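Local coordinates for protein taurocyamine kinase (Schistosoma mansoni, PDB 4WOD) that catalyses the reversible transfer of phosphate from ATP to the guanidino compound taurocyamine, giving the phosphagen N-phosphotaurocyamine, with magnesium as cofactor, at residues R484-R489 / G636-A641; F546-D551 / V566-F571. The protein carries 4 engineered substitutions. All coordinates share one frame; numbering follows the deposited sequence.

Interaction 1. Residues R484-R489 / G636-A641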
loop_
_atom_site.group_PDB
_atom_site.type_symbol
_atom_site.label_atom_id
_atom_site.label_comp_id
_atom_site.label_asym_id
_atom_site.label_seq_id
_atom_site.Cartn_x
_atom_site.Cartn_y
_atom_site.Cartn_z
ATOM N N ARG A 484 -12.756 30.252 -3.831
ATOM C CA ARG A 484 -12.828 29.044 -4.617
ATOM C C ARG A 484 -14.277 28.555 -4.578
ATOM O O ARG A 484 -14.928 28.615 -3.529
ATOM C CB ARG A 484 -11.856 27.994 -4.041
ATOM C CG ARG A 484 -11.692 26.650 -4.803
ATOM C CD ARG A 484 -10.863 25.687 -3.917
ATOM N NE ARG A 484 -10.509 24.389 -4.514
ATOM C CZ ARG A 484 -11.188 23.255 -4.322
ATOM N NH1 ARG A 484 -12.284 23.252 -3.587
ATOM N NH2 ARG A 484 -10.778 22.115 -4.878
ATOM N N VAL A 485 -14.798 28.128 -5.721
ATOM C CA VAL A 485 -16.043 27.350 -5.733
ATOM C C VAL A 485 -15.821 26.154 -6.636
ATOM O O VAL A 485 -15.276 26.287 -7.714
ATOM C CB VAL A 485 -17.283 28.144 -6.225
ATOM C CG1 VAL A 485 -18.568 27.308 -6.002
ATOM C CG2 VAL A 485 -17.392 29.466 -5.511
ATOM N N ARG A 486 -16.240 24.976 -6.196
ATOM C CA ARG A 486 -16.156 23.818 -7.063
ATOM C C ARG A 486 -17.464 23.032 -7.073
ATOM O O ARG A 486 -18.302 23.188 -6.168
ATOM C CB ARG A 486 -15.001 22.903 -6.646
ATOM C CG ARG A 486 -15.130 22.240 -5.296
ATOM C CD ARG A 486 -15.913 20.905 -5.337
ATOM N NE ARG A 486 -15.870 20.213 -4.044
ATOM C CZ ARG A 486 -16.855 19.483 -3.527
ATOM N NH1 ARG A 486 -18.006 19.341 -4.169
ATOM N NH2 ARG A 486 -16.683 18.894 -2.350
ATOM N N VAL A 487 -17.609 22.175 -8.081
ATOM C CA VAL A 487 -18.684 21.175 -8.084
ATOM C C VAL A 487 -18.165 19.817 -8.521
ATOM O O VAL A 487 -17.164 19.730 -9.241
ATOM C CB VAL A 487 -19.861 21.565 -9.015
ATOM C CG1 VAL A 487 -20.605 22.809 -8.489
ATOM C CG2 VAL A 487 -19.372 21.754 -10.444
ATOM N N GLY A 488 -18.847 18.755 -8.085
ATOM C CA GLY A 488 -18.643 17.442 -8.662
ATOM C C GLY A 488 -19.628 17.183 -9.792
ATOM O O GLY A 488 -20.728 17.715 -9.761
ATOM N N ARG A 489 -19.225 16.395 -10.798
ATOM C CA ARG A 489 -20.154 15.932 -11.846
ATOM C C ARG A 489 -19.826 14.504 -12.271
ATOM O O ARG A 489 -18.664 14.090 -12.289
ATOM C CB ARG A 489 -20.135 16.847 -13.091
ATOM C CG ARG A 489 -20.728 18.255 -12.908
ATOM C CD ARG A 489 -22.285 18.238 -12.760
ATOM N NE ARG A 489 -22.885 19.576 -12.639
ATOM C CZ ARG A 489 -23.052 20.254 -11.506
ATOM N NH1 ARG A 489 -22.657 19.748 -10.348
ATOM N NH2 ARG A 489 -23.609 21.463 -11.530
ATOM N N GLY A 636 -26.983 16.707 -4.737
ATOM C CA GLY A 636 -27.740 17.948 -4.804
ATOM C C GLY A 636 -27.060 18.936 -5.731
ATOM O O GLY A 636 -27.081 18.772 -6.946
ATOM N N THR A 637 -26.447 19.956 -5.140
ATOM C CA THR A 637 -25.659 20.925 -5.890
ATOM C C THR A 637 -24.266 20.404 -6.176
ATOM O O THR A 637 -23.623 20.826 -7.136
ATOM C CB THR A 637 -25.500 22.237 -5.118
ATOM O OG1 THR A 637 -24.777 21.971 -3.908
ATOM C CG2 THR A 637 -26.851 22.845 -4.798
ATOM N N SER A 638 -23.796 19.528 -5.290
ATOM C CA SER A 638 -22.420 19.062 -5.282
ATOM C C SER A 638 -21.448 20.227 -5.202
ATOM O O SER A 638 -20.359 20.146 -5.743
ATOM C CB SER A 638 -22.115 18.232 -6.527
ATOM O OG SER A 638 -20.894 17.536 -6.349
ATOM N N MET A 639 -21.867 21.305 -4.554
ATOM C CA MET A 639 -21.162 22.582 -4.618
ATOM C C MET A 639 -20.533 22.939 -3.305
ATOM O O MET A 639 -21.191 22.936 -2.265
ATOM C CB MET A 639 -22.101 23.712 -5.031
ATOM C CG MET A 639 -21.411 25.072 -5.109
ATOM S SD MET A 639 -22.441 26.354 -5.861
ATOM C CE MET A 639 -22.193 25.962 -7.612
ATOM N N ARG A 640 -19.255 23.270 -3.368
ATOM C CA ARG A 640 -18.534 23.750 -2.219
ATOM C C ARG A 640 -17.855 25.066 -2.570
ATOM O O ARG A 640 -16.942 25.101 -3.398
ATOM C CB ARG A 640 -17.510 22.705 -1.749
ATOM C CG ARG A 640 -16.723 23.100 -0.498
ATOM C CD ARG A 640 -15.670 22.020 -0.196
ATOM N NE ARG A 640 -14.875 22.275 1.000
ATOM C CZ ARG A 640 -13.832 23.103 1.057
ATOM N NH1 ARG A 640 -13.460 23.792 -0.014
ATOM N NH2 ARG A 640 -13.161 23.249 2.193
ATOM N N ALA A 641 -18.353 26.146 -1.972
ATOM C CA ALA A 641 -17.720 27.456 -2.073
ATOM C C ALA A 641 -16.929 27.723 -0.806
ATOM O O ALA A 641 -17.393 27.448 0.302
ATOM C CB ALA A 641 -18.744 28.539 -2.282
HETATM O O HOH W 1 -14.408 25.310 -2.528
HETATM O O HOH W 2 -24.180 22.434 -9.056
#

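Interaction 2. Residues F546-D551 / V566-F571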
loop_
_atom_site.group_PDB
_atom_site.type_symbol
_atom_site.label_atom_id
_atom_site.label_comp_id
_atom_site.label_asym_id
_atom_site.label_seq_id
_atom_site.Cartn_x
_atom_site.Cartn_y
_atom_site.Cartn_z
ATOM N N PHE A 546 -0.899 21.335 -7.347
ATOM C CA PHE A 546 -1.974 20.732 -8.121
ATOM C C PHE A 546 -1.645 19.253 -8.206
ATOM O O PHE A 546 -1.055 18.794 -9.176
ATOM C CB PHE A 546 -2.104 21.350 -9.514
ATOM C CG PHE A 546 -2.466 22.808 -9.509
ATOM C CD1 PHE A 546 -2.977 23.410 -8.370
ATOM C CD2 PHE A 546 -2.293 23.579 -10.657
ATOM C CE1 PHE A 546 -3.303 24.756 -8.367
ATOM C CE2 PHE A 546 -2.624 24.921 -10.664
ATOM C CZ PHE A 546 -3.129 25.513 -9.520
ATOM N N LEU A 547 -1.996 18.521 -7.156
ATOM C CA LEU A 547 -1.573 17.138 -7.028
ATOM C C LEU A 547 -2.668 16.178 -7.443
ATOM O O LEU A 547 -3.844 16.456 -7.308
ATOM C CB LEU A 547 -1.152 16.833 -5.585
ATOM C CG LEU A 547 -0.111 17.774 -4.973
ATOM C CD1 LEU A 547 -0.020 17.544 -3.471
ATOM C CD2 LEU A 547 1.236 17.581 -5.652
ATOM N N PHE A 548 -2.261 15.021 -7.931
ATOM C CA PHE A 548 -3.208 13.973 -8.224
ATOM C C PHE A 548 -2.407 12.690 -8.040
ATOM O O PHE A 548 -1.814 12.162 -8.981
ATOM C CB PHE A 548 -3.795 14.165 -9.635
ATOM C CG PHE A 548 -4.960 13.256 -9.961
ATOM C CD1 PHE A 548 -5.366 12.264 -9.088
ATOM C CD2 PHE A 548 -5.683 13.443 -11.135
ATOM C CE1 PHE A 548 -6.425 11.446 -9.397
ATOM C CE2 PHE A 548 -6.756 12.631 -11.442
ATOM C CZ PHE A 548 -7.120 11.630 -10.566
ATOM N N LYS A 549 -2.349 12.245 -6.789
ATOM C CA LYS A 549 -1.576 11.074 -6.412
ATOM C C LYS A 549 -2.494 9.931 -5.985
ATOM O O LYS A 549 -3.632 10.152 -5.585
ATOM C CB LYS A 549 -0.607 11.415 -5.276
ATOM C CG LYS A 549 0.006 12.800 -5.384
ATOM C CD LYS A 549 0.870 13.123 -4.172
ATOM C CE LYS A 549 1.999 12.121 -4.005
ATOM N NZ LYS A 549 3.258 12.798 -3.582
ATOM N N ASN A 550 -1.986 8.709 -6.054
ATOM C CA ASN A 550 -2.735 7.563 -5.564
ATOM C C ASN A 550 -2.344 7.264 -4.128
ATOM O O ASN A 550 -1.815 6.200 -3.840
ATOM C CB ASN A 550 -2.500 6.339 -6.462
ATOM C CG ASN A 550 -1.024 5.989 -6.617
ATOM O OD1 ASN A 550 -0.141 6.739 -6.195
ATOM N ND2 ASN A 550 -0.754 4.841 -7.227
ATOM N N ASP A 551 -2.602 8.206 -3.227
ATOM C CA ASP A 551 -2.122 8.079 -1.853
ATOM C C ASP A 551 -3.188 8.177 -0.753
ATOM O O ASP A 551 -2.837 8.190 0.422
ATOM C CB ASP A 551 -1.062 9.142 -1.581
ATOM C CG ASP A 551 -1.638 10.543 -1.600
ATOM O OD1 ASP A 551 -2.735 10.727 -2.179
ATOM O OD2 ASP A 551 -0.996 11.461 -1.042
ATOM N N VAL A 566 -4.289 5.462 -15.765
ATOM C CA VAL A 566 -4.988 5.581 -17.040
ATOM C C VAL A 566 -6.282 6.386 -16.919
ATOM O O VAL A 566 -7.063 6.193 -15.988
ATOM C CB VAL A 566 -5.288 4.177 -17.621
ATOM C CG1 VAL A 566 -6.034 4.281 -18.934
ATOM C CG2 VAL A 566 -3.991 3.428 -17.830
ATOM N N GLY A 567 -6.498 7.288 -17.870
ATOM C CA GLY A 567 -7.694 8.109 -17.920
ATOM C C GLY A 567 -7.790 9.231 -16.897
ATOM O O GLY A 567 -8.834 9.895 -16.814
ATOM N N ARG A 568 -6.726 9.443 -16.113
ATOM C CA ARG A 568 -6.677 10.535 -15.145
ATOM C C ARG A 568 -5.890 11.732 -15.679
ATOM O O ARG A 568 -4.950 11.562 -16.450
ATOM C CB ARG A 568 -6.032 10.102 -13.824
ATOM C CG ARG A 568 -6.899 9.248 -12.896
ATOM C CD ARG A 568 -6.991 7.820 -13.387
ATOM N NE ARG A 568 -7.418 6.911 -12.325
ATOM C CZ ARG A 568 -7.177 5.605 -12.317
ATOM N NH1 ARG A 568 -6.484 5.045 -13.312
ATOM N NH2 ARG A 568 -7.609 4.867 -11.303
ATOM N N GLY A 569 -6.251 12.936 -15.238
ATOM C CA GLY A 569 -5.515 14.115 -15.661
ATOM C C GLY A 569 -6.016 15.389 -15.014
ATOM O O GLY A 569 -7.026 15.393 -14.316
ATOM N N ILE A 570 -5.279 16.471 -15.247
ATOM C CA ILE A 570 -5.619 17.779 -14.739
ATOM C C ILE A 570 -5.665 18.759 -15.903
ATOM O O ILE A 570 -4.747 18.793 -16.721
ATOM C CB ILE A 570 -4.597 18.272 -13.682
ATOM C CG1 ILE A 570 -4.521 17.288 -12.504
ATOM C CG2 ILE A 570 -4.967 19.687 -13.184
ATOM C CD1 ILE A 570 -3.428 17.620 -11.510
ATOM N N PHE A 571 -6.737 19.550 -15.956
ATOM C CA PHE A 571 -6.895 20.646 -16.916
ATOM C C PHE A 571 -6.875 21.972 -16.156
ATOM O O PHE A 571 -7.421 22.072 -15.067
ATOM C CB PHE A 571 -8.215 20.500 -17.692
ATOM C CG PHE A 571 -8.567 21.693 -18.561
ATOM C CD1 PHE A 571 -8.122 21.763 -19.867
ATOM C CD2 PHE A 571 -9.373 22.720 -18.073
ATOM C CE1 PHE A 571 -8.441 22.853 -20.677
ATOM C CE2 PHE A 571 -9.711 23.819 -18.877
ATOM C CZ PHE A 571 -9.241 23.879 -20.179
#

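Interaction 1. Residues R484-R489 / G636-A641
A first torsion of 66° sets CG of Arg486 between its backbone N and carbonyl carbon, and a bend at chi2 folds the chain across to Arg640, whose own side chain runs extended with CG anti to the backbone N (chi1 -178°). CB of Arg640 therefore sits over the centre of the Arg486 guanidinium, 3.7 Å from its CZ. The two guanidinium planes are nearly parallel, 19° apart, but their charged atoms do not touch. Beneath them the backbones pair antiparallel: Arg486 N donates to Arg640 O (2.9 Å) and Arg640 N returns the bond to Arg486 O. At the loop end Gly488 N donates to Ser638 OG (2.9 Å) and Gly488 N to Ser638 O (3.1 Å), while Thr637 OG1 accepts from Met639 N in an ST turn and is also hydrogen-bonded to the backbone O of Arg690. The other sheet face is apolar. CG1 of Val485 lies 3.7 Å from CG of Met639, CE of Met639 touches CG1 of Val487 (3.6 Å), and Ala641 CB meets Val485 CG2; helices 599-614 and 695-715 cover this side. Arg484 NH1 and Arg640 NH1 come within 3.8 Å of each other, with a water accepting from both, weakly from Arg640, and donating to Arg640 O (2.7 Å). Asp684 forms a salt bridge with Arg640, and Asn634 takes a hydrogen bond from Arg486. These central strands of the guanidino kinase catalytic domain carry residues predicted to bind ATP. Arg484, Arg486 and Arg640 gathered on one face, Arg640 offset by Asp684, would probably make it positive, consistent with the predicted binding of ATP.

Interaction 2. Residues F546-D551 / V566-F571
The loop between helices 535-543 and 553-558 lies against the start of strand 569-573, near one end of the antiparallel sheet of the second catalytic domain, and Phe548 is its main point of contact. With CG anti to the backbone N (chi1 -171°), the ring extends toward the strand and its tip meets the aliphatic part of Arg568: Phe548 CZ lies 3.3 Å from Arg568 CG, and Phe548 CE2 3.5 Å from Arg568 CB. The ring meets the methylenes and not the guanidinium, whose plane is turned 79° from it. Gly569 O approaches the ring edge in plane, 4.0 Å from Phe548 CD2. One residue on, the CD1 methyl of Ile570 touches both Phe546 O (3.5 Å) and Phe548 CB (3.9 Å). Trp581 of the adjoining strand touches both phenylalanines and Ile570, and its indole NE1 bonds Leu547 O. The Arg568 guanidinium turns away to backbone carbonyls: NH1 donates to Val566 O (3.0 Å), and NH2 to those of Gly560 and Arg562. No hydrogen bond joins the two segments; van der Waals contacts, largely apolar, hold them, while Arg568 divides its roles, offering methylenes to the aromatic ring and its charged end to main-chain oxygens.

From the N terminus, strand 480-489 enters first and pairs with strand 639-646 only after 146 intervening residues, so interaction 1 closes a long loop. Interaction 2 lies wholly inside it: a much shorter loop, with 14 residues between its segments and helix 553-558 among them, brings 566-571 back onto 546-551. Both contacts reach the same eight-stranded antiparallel sheet. Interaction 1 joins two neighbouring central strands, whereas interaction 2 lays a loop on strand 569-573, next to the outermost strand 525-529. Strands 578-582 and 588-595 lie between them in the sheet. Their centres are 19 Å apart and their nearest atoms about 8 Å, without touching.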